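Local coordinates for YqgE/AlgH family protein (Corynebacterium diphtheriae NCTC 13129, PDB 2GS5), which is of unknown function but belongs to the UPF0301 (AlgH, DUF179) family and folds around a mixed beta-sheet, at residues E30-A33 against R34-I37; P69-T72 against K73-L77; G175-M178 against R179-M183. All blocks are in the same frame, centred on the assembly; numbering follows the deposited sequence.

Interaction 1. Residues E30-A33 against R34-I37; sequences EDFA and RSVI
Phe32 and Ser35 close a tight reversal of the chain in which one carbonyl oxygen is gripped twice by the same residue. The hydroxyl of Ser35 donates to the backbone oxygen of Phe32, OG to O 2.7 Å, and the amide of Ser35 reaches that oxygen as well, N to O 3.1 Å, along a bent path of 141° at the hydrogen. Both donors come to the carbonyl from the same face of its plane, OG tilted 22° from it and the amide much further above. The torsion of Ser35 explains the double hold: with chi1 at 58°, OG sits between its own backbone nitrogen and carbonyl carbon, a position that points it at the Phe32 oxygen beside the residue's own amide. Phe32 through Ser35 form a type II beta turn, with Arg34, at its third position, taking the positive phi that a type II turn has there. On the apolar side, the ring of Phe32 presents its edge to Ile37. The methyl CD1 of Ile37 lies near the ring plane, 3.8 Å from CD1 of Phe32, and the two side chains run at a slant to one another. Arg34 turns elsewhere, its guanidinium bonding to the carbonyl of Pro25 and forming a cation-pi contact with Trp174. The turn thus delivers the chain into strand 36-42, whose neighbours in the sheet are strands 19-23 and 47-51. Trp155 of strand 155-159 touches Phe32, Ser35 and Ile37 alike, while Val36 meets helix 173-179.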
loop_
_atom_site.group_PDB
_atom_site.type_symbol
_atom_site.label_atom_id
_atom_site.label_comp_id
_atom_site.label_asym_id
_atom_site.label_seq_id
_atom_site.Cartn_x
_atom_site.Cartn_y
_atom_site.Cartn_z
ATOM N N GLU A 30 9.543 -1.031 -15.113
ATOM C CA GLU A 30 10.251 -0.381 -14.029
ATOM C C GLU A 30 9.295 0.202 -12.982
ATOM O O GLU A 30 9.574 0.135 -11.789
ATOM C CB GLU A 30 11.230 0.670 -14.555
ATOM C CG GLU A 30 10.636 1.777 -15.396
ATOM C CD GLU A 30 11.707 2.710 -15.950
ATOM O OE1 GLU A 30 12.664 2.216 -16.580
ATOM O OE2 GLU A 30 11.602 3.937 -15.757
ATOM N N ASP A 31 8.160 0.743 -13.418
ATOM C CA ASP A 31 7.217 1.351 -12.484
ATOM C C ASP A 31 6.474 0.352 -11.597
ATOM O O ASP A 31 6.013 0.726 -10.523
ATOM C CB ASP A 31 6.174 2.202 -13.223
ATOM C CG ASP A 31 6.744 3.490 -13.793
ATOM O OD1 ASP A 31 7.866 3.893 -13.419
ATOM O OD2 ASP A 31 6.060 4.111 -14.637
ATOM N N PHE A 32 6.315 -0.893 -12.040
ATOM C CA PHE A 32 5.463 -1.840 -11.309
ATOM C C PHE A 32 6.116 -3.160 -10.910
ATOM O O PHE A 32 5.525 -3.939 -10.167
ATOM C CB PHE A 32 4.183 -2.123 -12.101
ATOM C CG PHE A 32 3.316 -0.920 -12.276
ATOM C CD1 PHE A 32 2.479 -0.523 -11.253
ATOM C CD2 PHE A 32 3.339 -0.177 -13.448
ATOM C CE1 PHE A 32 1.680 0.597 -11.391
ATOM C CE2 PHE A 32 2.535 0.926 -13.587
ATOM C CZ PHE A 32 1.713 1.315 -12.561
ATOM N N ALA A 33 7.332 -3.413 -11.385
ATOM C CA ALA A 33 7.982 -4.671 -11.060
ATOM C C ALA A 33 8.095 -4.825 -9.544
ATOM O O ALA A 33 8.517 -3.895 -8.837
ATOM C CB ALA A 33 9.357 -4.763 -11.712
ATOM N N ARG A 34 7.695 -6.001 -9.064
ATOM C CA ARG A 34 7.780 -6.351 -7.649
ATOM C C ARG A 34 7.125 -5.314 -6.742
ATOM O O ARG A 34 7.566 -5.080 -5.624
ATOM C CB ARG A 34 9.240 -6.600 -7.254
ATOM C CG ARG A 34 9.923 -7.690 -8.108
ATOM C CD ARG A 34 9.209 -9.052 -8.058
ATOM N NE ARG A 34 9.627 -9.946 -9.141
ATOM C CZ ARG A 34 10.515 -10.928 -9.024
ATOM N NH1 ARG A 34 10.799 -11.680 -10.080
ATOM N NH2 ARG A 34 11.115 -11.175 -7.866
ATOM N N SER A 35 6.046 -4.715 -7.235
ATOM C CA SER A 35 5.282 -3.772 -6.442
ATOM C C SER A 35 4.275 -4.484 -5.548
ATOM O O SER A 35 3.881 -5.635 -5.784
ATOM C CB SER A 35 4.576 -2.755 -7.343
ATOM O OG SER A 35 3.710 -3.363 -8.280
ATOM N N VAL A 36 3.881 -3.772 -4.497
ATOM C CA VAL A 36 2.820 -4.187 -3.590
ATOM C C VAL A 36 1.935 -2.970 -3.424
ATOM O O VAL A 36 2.270 -2.057 -2.664
ATOM C CB VAL A 36 3.365 -4.616 -2.217
ATOM C CG1 VAL A 36 2.230 -4.974 -1.263
ATOM C CG2 VAL A 36 4.348 -5.779 -2.375
ATOM N N ILE A 37 0.827 -2.942 -4.161
ATOM C CA ILE A 37 0.049 -1.712 -4.263
ATOM C C ILE A 37 -1.156 -1.760 -3.345
ATOM O O ILE A 37 -2.070 -2.537 -3.556
ATOM C CB ILE A 37 -0.362 -1.427 -5.715
ATOM C CG1 ILE A 37 0.906 -1.275 -6.576
ATOM C CG2 ILE A 37 -1.218 -0.141 -5.794
ATOM C CD1 ILE A 37 0.653 -1.201 -8.030
#

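Interaction 2. Residues P69-T72 against K73-L77; sequences PCVT and KPQAL
Gln75 folds back along the chain to meet Val71 with both the apolar and the polar part of its side chain. Its amide nitrogen donates to the backbone oxygen of Val71, NE2 to O 2.9 Å, in a nearly straight bond of 167°. The acceptor lies almost in the plane of the side-chain amide, and the donor stands 19° from the carbonyl plane of Val71. Nearer the backbone the contact is apolar: CG1 of Val71 packs against the root of Gln75, 3.9 Å from its CA and 4.0 Å from its CG. CG1 of Val71 stands opposite its own nitrogen (chi1 176°), which directs it at Gln75; beyond CG the glutamine runs extended and carries its amide to the carbonyl. One shell further out, a water bridges two carbonyls that cannot bond each other, donating to O of Thr72 at 2.6 Å and to O of Pro74 at 2.8 Å. The cis peptide between Lys73 and Pro74 folds the backbone so that these two carbonyls come within reach of one water. Thr72 is fixed from outside, its hydroxyl and its backbone both bonding to Met132 of strand 129-141, and Val71 also packs on Met132. In an inverse gamma turn centred on Gln75, the amide of Ala76 makes a weak bond to O of Pro74, 2.8 Å away. The arrangement is a loop with a cis peptide before its proline, ending in that gamma turn, which leads from a 3-10 segment into strand 76-79, the parallel partner of strand 129-141.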
loop_
_atom_site.group_PDB
_atom_site.type_symbol
_atom_site.label_atom_id
_atom_site.label_comp_id
_atom_site.label_asym_id
_atom_site.label_seq_id
_atom_site.Cartn_x
_atom_site.Cartn_y
_atom_site.Cartn_z
ATOM N N PRO A 69 7.307 14.214 12.867
ATOM C CA PRO A 69 7.062 13.502 14.137
ATOM C C PRO A 69 6.084 12.318 14.090
ATOM O O PRO A 69 6.153 11.443 14.941
ATOM C CB PRO A 69 6.516 14.603 15.051
ATOM C CG PRO A 69 7.060 15.858 14.495
ATOM C CD PRO A 69 7.091 15.667 13.012
ATOM N N CYS A 70 5.197 12.288 13.099
ATOM C CA CYS A 70 4.218 11.208 12.951
ATOM C C CYS A 70 4.711 10.081 12.054
ATOM O O CYS A 70 4.074 9.024 11.991
ATOM C CB CYS A 70 2.928 11.735 12.327
ATOM S SG CYS A 70 1.947 12.802 13.368
ATOM N N VAL A 71 5.818 10.300 11.348
ATOM C CA VAL A 71 6.230 9.373 10.291
ATOM C C VAL A 71 7.165 8.298 10.823
ATOM O O VAL A 71 8.168 8.591 11.482
ATOM C CB VAL A 71 6.901 10.111 9.115
ATOM C CG1 VAL A 71 7.406 9.127 8.066
ATOM C CG2 VAL A 71 5.925 11.096 8.479
ATOM N N THR A 72 6.826 7.049 10.523
ATOM C CA THR A 72 7.643 5.906 10.885
ATOM C C THR A 72 8.960 5.920 10.114
ATOM O O THR A 72 8.995 6.266 8.933
ATOM C CB THR A 72 6.881 4.618 10.552
ATOM O OG1 THR A 72 5.607 4.640 11.213
ATOM C CG2 THR A 72 7.675 3.378 10.939
ATOM N N LYS A 73 10.055 5.559 10.770
ATOM C CA LYS A 73 11.334 5.453 10.077
ATOM C C LYS A 73 11.291 4.346 9.022
ATOM O O LYS A 73 10.641 3.321 9.230
ATOM C CB LYS A 73 12.476 5.187 11.069
ATOM C CG LYS A 73 12.821 6.394 11.935
ATOM C CD LYS A 73 14.019 6.146 12.857
ATOM C CE LYS A 73 13.657 5.378 14.115
ATOM N NZ LYS A 73 14.719 5.540 15.158
ATOM N N PRO A 74 11.972 4.547 7.883
ATOM C CA PRO A 74 12.710 5.747 7.508
ATOM C C PRO A 74 11.789 6.875 7.033
ATOM O O PRO A 74 10.833 6.641 6.274
ATOM C CB PRO A 74 13.615 5.268 6.374
ATOM C CG PRO A 74 12.938 4.111 5.805
ATOM C CD PRO A 74 12.060 3.502 6.847
ATOM N N GLN A 75 12.084 8.088 7.491
ATOM C CA GLN A 75 11.218 9.237 7.261
ATOM C C GLN A 75 11.515 9.852 5.899
ATOM O O GLN A 75 11.928 11.003 5.781
ATOM C CB GLN A 75 11.360 10.237 8.410
ATOM C CG GLN A 75 11.014 9.614 9.753
ATOM C CD GLN A 75 11.244 10.531 10.925
ATOM O OE1 GLN A 75 12.280 11.198 11.021
ATOM N NE2 GLN A 75 10.283 10.558 11.848
ATOM N N ALA A 76 11.304 9.032 4.877
ATOM C CA ALA A 76 11.502 9.409 3.487
ATOM C C ALA A 76 10.186 9.192 2.765
ATOM O O ALA A 76 9.390 8.334 3.152
ATOM C CB ALA A 76 12.577 8.533 2.846
ATOM N N LEU A 77 9.969 9.963 1.708
ATOM C CA LEU A 77 8.838 9.717 0.835
ATOM C C LEU A 77 9.057 8.376 0.144
ATOM O O LEU A 77 10.173 8.060 -0.298
ATOM C CB LEU A 77 8.707 10.818 -0.214
ATOM C CG LEU A 77 8.297 12.205 0.294
ATOM C CD1 LEU A 77 8.265 13.212 -0.861
ATOM C CD2 LEU A 77 6.955 12.132 0.983
HETATM O O HOH W 1 8.121 6.202 6.504
#

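Interaction 3. Residues G175-M178 against R179-M183; sequences GDVM and RRQPM
The backbone oxygen of Val177 takes two hydrogen bonds where the helix runs out, one from the side-chain amide of Gln181 and one from the backbone of Arg180. Gln181 NE2 lies 3.0 Å from Val177 O and Arg180 N 3.1 Å, and they come to the carbonyl from opposite faces of its plane. The glutamine chain bends at chi2 (-46°), which curls its amide back over the last turn and lays it alongside Val177, with NE2 3.7 Å from CG1 of Val177. On another side of the helix, Arg179 NH1 forms a salt bridge with Asp176 OD1 at 2.8 Å, meeting the oxygen nearly along its C-O axis. OD1 lies near the guanidinium plane at its edge, while the carboxylate plane itself is turned 68° from it. A water accepts from Arg179 NE and gives a weak bond to the same OD1. One face of this guanidinium lies over the carbonyl oxygen of Gly175, 3.3 Å from the plane and above its centre. Val177 underlies the Arg180 guanidinium near its rim, and that arginine continues to a salt bridge with Asp164. Arg179 NH1 also bonds to the backbone oxygen of Thr190, and its guanidinium makes a cation-pi contact with Phe191. Around it, Val177 and Met178, a selenomethionine, pack on Val22 of strand 19-23, and Gln181 touches strand 155-159.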
loop_
_atom_site.group_PDB
_atom_site.type_symbol
_atom_site.label_atom_id
_atom_site.label_comp_id
_atom_site.label_asym_id
_atom_site.label_seq_id
_atom_site.Cartn_x
_atom_site.Cartn_y
_atom_site.Cartn_z
ATOM N N GLY A 175 8.637 -9.571 -1.084
ATOM C CA GLY A 175 8.971 -10.878 -0.532
ATOM C C GLY A 175 8.204 -11.226 0.734
ATOM O O GLY A 175 7.711 -12.349 0.877
ATOM N N ASP A 176 8.096 -10.267 1.651
ATOM C CA ASP A 176 7.404 -10.505 2.911
ATOM C C ASP A 176 5.920 -10.780 2.675
ATOM O O ASP A 176 5.340 -11.671 3.286
ATOM C CB ASP A 176 7.555 -9.310 3.860
ATOM C CG ASP A 176 8.971 -9.144 4.396
ATOM O OD1 ASP A 176 9.865 -9.946 4.056
ATOM O OD2 ASP A 176 9.185 -8.192 5.182
ATOM N N VAL A 177 5.302 -10.039 1.762
ATOM C CA VAL A 177 3.877 -10.265 1.483
ATOM C C VAL A 177 3.678 -11.635 0.830
ATOM O O VAL A 177 2.748 -12.353 1.179
ATOM C CB VAL A 177 3.252 -9.152 0.612
ATOM C CG1 VAL A 177 1.801 -9.485 0.291
ATOM C CG2 VAL A 177 3.357 -7.807 1.330
HETATM N N MSE A 178 4.563 -12.014 -0.094
HETATM C CA MSE A 178 4.474 -13.319 -0.749
HETATM C C MSE A 178 4.559 -14.462 0.265
HETATM O O MSE A 178 3.869 -15.470 0.137
HETATM C CB MSE A 178 5.583 -13.463 -1.806
HETATM C CG MSE A 178 5.365 -12.619 -3.058
HETATM SE SE MSE A 178 3.923 -13.292 -4.198
HETATM C CE MSE A 178 4.872 -14.792 -5.004
ATOM N N ARG A 179 5.393 -14.294 1.281
ATOM C CA ARG A 179 5.533 -15.318 2.326
ATOM C C ARG A 179 4.284 -15.553 3.196
ATOM O O ARG A 179 4.166 -16.620 3.816
ATOM C CB ARG A 179 6.722 -15.004 3.222
ATOM C CG ARG A 179 8.026 -15.501 2.655
ATOM C CD ARG A 179 9.173 -15.167 3.595
ATOM N NE ARG A 179 9.627 -13.782 3.457
ATOM C CZ ARG A 179 10.407 -13.345 2.466
ATOM N NH1 ARG A 179 10.788 -12.081 2.437
ATOM N NH2 ARG A 179 10.805 -14.165 1.507
ATOM N N ARG A 180 3.374 -14.579 3.246
ATOM C CA ARG A 180 2.109 -14.720 3.982
ATOM C C ARG A 180 1.014 -15.444 3.214
ATOM O O ARG A 180 -0.028 -15.766 3.787
ATOM C CB ARG A 180 1.523 -13.347 4.332
ATOM C CG ARG A 180 2.334 -12.479 5.237
ATOM C CD ARG A 180 1.422 -11.473 5.929
ATOM N NE ARG A 180 0.696 -10.577 5.010
ATOM C CZ ARG A 180 1.143 -9.388 4.596
ATOM N NH1 ARG A 180 2.331 -8.934 4.978
ATOM N NH2 ARG A 180 0.395 -8.642 3.791
ATOM N N GLN A 181 1.207 -15.651 1.914
ATOM C CA GLN A 181 0.130 -16.138 1.046
ATOM C C GLN A 181 0.094 -17.656 0.983
ATOM O O GLN A 181 1.058 -18.298 1.364
ATOM C CB GLN A 181 0.285 -15.529 -0.350
ATOM C CG GLN A 181 0.392 -14.000 -0.345
ATOM C CD GLN A 181 -0.658 -13.343 0.545
ATOM O OE1 GLN A 181 -1.817 -13.741 0.529
ATOM N NE2 GLN A 181 -0.253 -12.341 1.322
ATOM N N PRO A 182 -1.039 -18.225 0.531
ATOM C CA PRO A 182 -1.132 -19.671 0.412
ATOM C C PRO A 182 -0.067 -20.248 -0.506
ATOM O O PRO A 182 0.389 -19.580 -1.434
ATOM C CB PRO A 182 -2.527 -19.883 -0.202
ATOM C CG PRO A 182 -3.289 -18.684 0.197
ATOM C CD PRO A 182 -2.298 -17.570 0.135
HETATM N N MSE A 183 0.305 -21.494 -0.258
HETATM C CA MSE A 183 1.191 -22.187 -1.173
HETATM C C MSE A 183 0.557 -22.228 -2.553
HETATM O O MSE A 183 -0.672 -22.330 -2.676
HETATM C CB MSE A 183 1.492 -23.596 -0.680
HETATM C CG MSE A 183 2.421 -23.627 0.500
HETATM SE SE MSE A 183 4.275 -23.214 0.030
HETATM C CE MSE A 183 4.742 -24.923 -0.787
HETATM O O HOH W 2 8.740 -12.137 5.666
#

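Followed from the N terminus, the three contacts stand in series: each is a local contact that closes before the next begins, and none encloses or crosses another. Interaction 1 shapes the loop that brings the chain from strand 19-23 into strand 36-42. Interaction 2 lies in the loop that follows strand 58-59 and enters strand 76-79, elsewhere on the same sheet, about 21 Å from interaction 1 between centres and not touching it. Interaction 3 lies where helix 173-179 gives way to the loop that follows, yet it meets interaction 1 directly, Val36 CG1 lying 4.0 Å from Val177 CG2. Helix and early strand are thus joined, while interaction 2 remains about 12 Å from interaction 3 at the nearest atoms.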